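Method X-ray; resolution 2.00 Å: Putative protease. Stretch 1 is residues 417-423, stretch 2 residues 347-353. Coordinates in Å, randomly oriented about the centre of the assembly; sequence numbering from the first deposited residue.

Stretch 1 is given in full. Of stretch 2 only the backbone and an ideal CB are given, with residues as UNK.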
# COMPACT_ATOMS: atom_id res chain seq x y z
N PHE A 417 3.05 -16.15 1.06
CA PHE A 417 2.43 -15.65 2.26
C PHE A 417 3.36 -14.62 2.89
O PHE A 417 4.54 -14.91 3.08
CB PHE A 417 2.24 -16.84 3.19
CG PHE A 417 1.57 -16.50 4.46
CD1 PHE A 417 0.29 -16.00 4.46
CD2 PHE A 417 2.21 -16.68 5.67
CE1 PHE A 417 -0.34 -15.68 5.66
CE2 PHE A 417 1.56 -16.37 6.89
CZ PHE A 417 0.30 -15.86 6.86
N GLU A 418 2.86 -13.43 3.21
CA GLU A 418 3.71 -12.35 3.73
C GLU A 418 3.16 -11.75 4.98
O GLU A 418 1.98 -11.43 5.04
CB GLU A 418 3.85 -11.22 2.67
CG GLU A 418 4.88 -10.13 3.00
CD GLU A 418 5.02 -9.14 1.87
OE1 GLU A 418 5.91 -9.36 1.04
OE2 GLU A 418 4.23 -8.18 1.78
N LEU A 419 4.02 -11.57 5.98
CA LEU A 419 3.64 -10.95 7.24
C LEU A 419 3.89 -9.45 7.17
O LEU A 419 4.80 -9.01 6.47
CB LEU A 419 4.48 -11.53 8.37
CG LEU A 419 4.51 -13.05 8.54
CD1 LEU A 419 5.35 -13.32 9.78
CD2 LEU A 419 3.10 -13.61 8.70
N PRO A 420 3.11 -8.65 7.92
CA PRO A 420 3.34 -7.20 7.91
C PRO A 420 4.73 -6.82 8.43
O PRO A 420 5.33 -5.87 7.94
CB PRO A 420 2.25 -6.67 8.85
CG PRO A 420 1.27 -7.74 9.00
CD PRO A 420 1.96 -9.03 8.75
N SER A 421 5.25 -7.60 9.38
CA SER A 421 6.58 -7.36 9.97
C SER A 421 7.06 -8.62 10.65
O SER A 421 6.29 -9.54 10.89
CB SER A 421 6.53 -6.25 11.02
OG SER A 421 5.91 -6.69 12.23
N LEU A 422 8.34 -8.65 11.00
CA LEU A 422 8.80 -9.62 11.99
C LEU A 422 8.23 -9.14 13.33
O LEU A 422 7.89 -7.95 13.49
CB LEU A 422 10.30 -9.71 12.04
CG LEU A 422 10.97 -10.06 10.71
CD1 LEU A 422 12.50 -10.16 10.93
CD2 LEU A 422 10.40 -11.33 10.12
N ILE A 423 8.12 -10.06 14.29
CA ILE A 423 7.52 -9.68 15.54
C ILE A 423 8.01 -10.59 16.66
O ILE A 423 8.38 -11.77 16.44
CB ILE A 423 5.96 -9.73 15.43
CG1 ILE A 423 5.32 -8.91 16.56
CG2 ILE A 423 5.47 -11.21 15.38
CD1 ILE A 423 4.10 -8.13 16.15
N UNK A 347 11.55 -0.14 8.79
CA UNK A 347 12.19 -1.37 9.24
C UNK A 347 11.21 -2.57 9.39
O UNK A 347 11.65 -3.70 9.64
CB UNK A 347 12.88 -1.10 10.58
N UNK A 348 9.91 -2.34 9.20
CA UNK A 348 8.97 -3.47 9.16
C UNK A 348 9.18 -4.32 7.94
O UNK A 348 9.24 -5.54 8.02
CB UNK A 348 7.52 -2.97 9.19
N UNK A 349 9.28 -3.69 6.78
CA UNK A 349 9.50 -4.44 5.54
C UNK A 349 10.98 -4.52 5.19
O UNK A 349 11.41 -5.38 4.41
CB UNK A 349 8.73 -3.80 4.39
N UNK A 350 11.79 -3.62 5.73
CA UNK A 350 13.22 -3.65 5.52
C UNK A 350 13.61 -3.77 4.07
O UNK A 350 13.13 -3.01 3.21
CB UNK A 350 13.83 -4.81 6.31
N UNK A 351 14.46 -4.76 3.80
CA UNK A 351 14.96 -5.05 2.48
C UNK A 351 13.98 -5.68 1.48
O UNK A 351 14.37 -5.95 0.36
CB UNK A 351 16.17 -5.98 2.63
N UNK A 352 12.71 -5.87 1.84
CA UNK A 352 11.70 -6.22 0.84
C UNK A 352 11.54 -5.10 -0.21
O UNK A 352 11.16 -5.34 -1.33
CB UNK A 352 10.36 -6.50 1.52
N UNK A 353 11.83 -3.87 0.19
CA UNK A 353 11.65 -2.70 -0.65
C UNK A 353 12.99 -2.01 -0.89
O UNK A 353 13.94 -2.24 -0.18
CB UNK A 353 10.65 -1.73 -0.01

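Position 347 lies beyond the reach of stretch 1: nothing there comes within 5.5 Å of its ideal CB, so this contact sets no preference, and many side chains would serve. The deposited residue is T347, with chi1 in the p well and no contact across the interface.

Position 348 is where the two backbones come closest, its CA 4.6 Å from the CA of S421. The CA-to-CB bond points sideways, yet the ideal CB already lies 3.8 Å from P420 O and 3.9 Å from S421 CB. A side chain here must run alongside a carbonyl oxygen and a serine methylene, so one of modest size suits, whether small and apolar or short and polar; the backbone angles, -68/-48, are ordinary helical values and exclude little. The residue is N348, in the m rotamer. Its CG packs 3.7 Å from S421 CB, a van der Waals contact made by the flat amide. The serine hydroxyl is engaged within its own stretch, S421 OG donating to L422 O at 2.7 Å. The main chains are joined by a water that donates to N348 O at 2.9 Å and accepts from L422 N at 2.8 Å, bridging a gap of 4.4 Å between those two atoms that is too wide for a direct bond. This link uses backbone atoms and so does not depend on the side chain.

At position 349 the CA-to-CB bond again points sideways, and the ideal CB is 5.3 Å from P420 O. Further along stretch 1 is the carboxylate of E418, an unpaired negative charge as far as the visible atoms tell. A long basic residue, lysine or arginine, could reach it; a long amide could offer a hydrogen bond without the charge. The residue is R349, whose end comes nearer than its CB direction suggests. R349 NH1 donates to E418 OE2 at 3.0 Å, forming a salt bridge, with the oxygen at the guanidinium edge, near its plane. A second water accepts from R349 NH2 at 2.8 Å and donates to E418 OE1 at 2.7 Å, so the same pair is also linked through solvent.

Position 350 leaves helical geometry with a positive phi of 50° and a psi of -128°, which favours glycine; G350 fits.

Position 351 has ordinary angles, -73/4, and room for a CB, so other residues could be accommodated. It is G351, and it makes no contact with stretch 1.

Position 352 points its CB toward stretch 1, 5.3 Å from E418 OE1. A polar donor could suit, as could an aliphatic chain lying beside the glutamate. L352, m at chi1 and t at chi2, takes the second course, bringing CD1 to 3.7 Å from E418 OE1. L352 N also donates to R349 O at 2.9 Å.

Position 353 is out of reach, but an acid could partner the arginine. D353 OD2 accepts from R349 NE at 2.8 Å, and D353 OD1 from R349 NH2 at 2.9 Å, so the guanidinium joins two carboxylates.

Stretch 2 (347-353) TNRGGLD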
# COMPACT_ATOMS: atom_id res chain seq x y z
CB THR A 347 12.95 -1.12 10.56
OG1 THR A 347 12.03 -0.61 11.54
CG2 THR A 347 14.11 -0.11 10.33
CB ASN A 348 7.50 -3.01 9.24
CG ASN A 348 7.10 -2.59 10.62
OD1 ASN A 348 7.92 -2.47 11.53
ND2 ASN A 348 5.81 -2.38 10.79
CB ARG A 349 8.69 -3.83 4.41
CG ARG A 349 7.15 -3.89 4.62
CD ARG A 349 6.41 -3.13 3.52
NE ARG A 349 6.83 -3.59 2.21
CZ ARG A 349 6.46 -4.74 1.65
NH1 ARG A 349 5.61 -5.56 2.27
NH2 ARG A 349 6.94 -5.10 0.46
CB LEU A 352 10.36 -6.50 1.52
CG LEU A 352 10.27 -7.82 2.32
CD1 LEU A 352 8.84 -8.04 2.79
CD2 LEU A 352 10.75 -9.01 1.49
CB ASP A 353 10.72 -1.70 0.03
CG ASP A 353 9.30 -2.26 0.23
OD1 ASP A 353 8.89 -3.19 -0.51
OD2 ASP A 353 8.62 -1.78 1.14
O HOH W 1 10.12 -6.55 10.60
O HOH W 2 6.04 -7.41 -0.85
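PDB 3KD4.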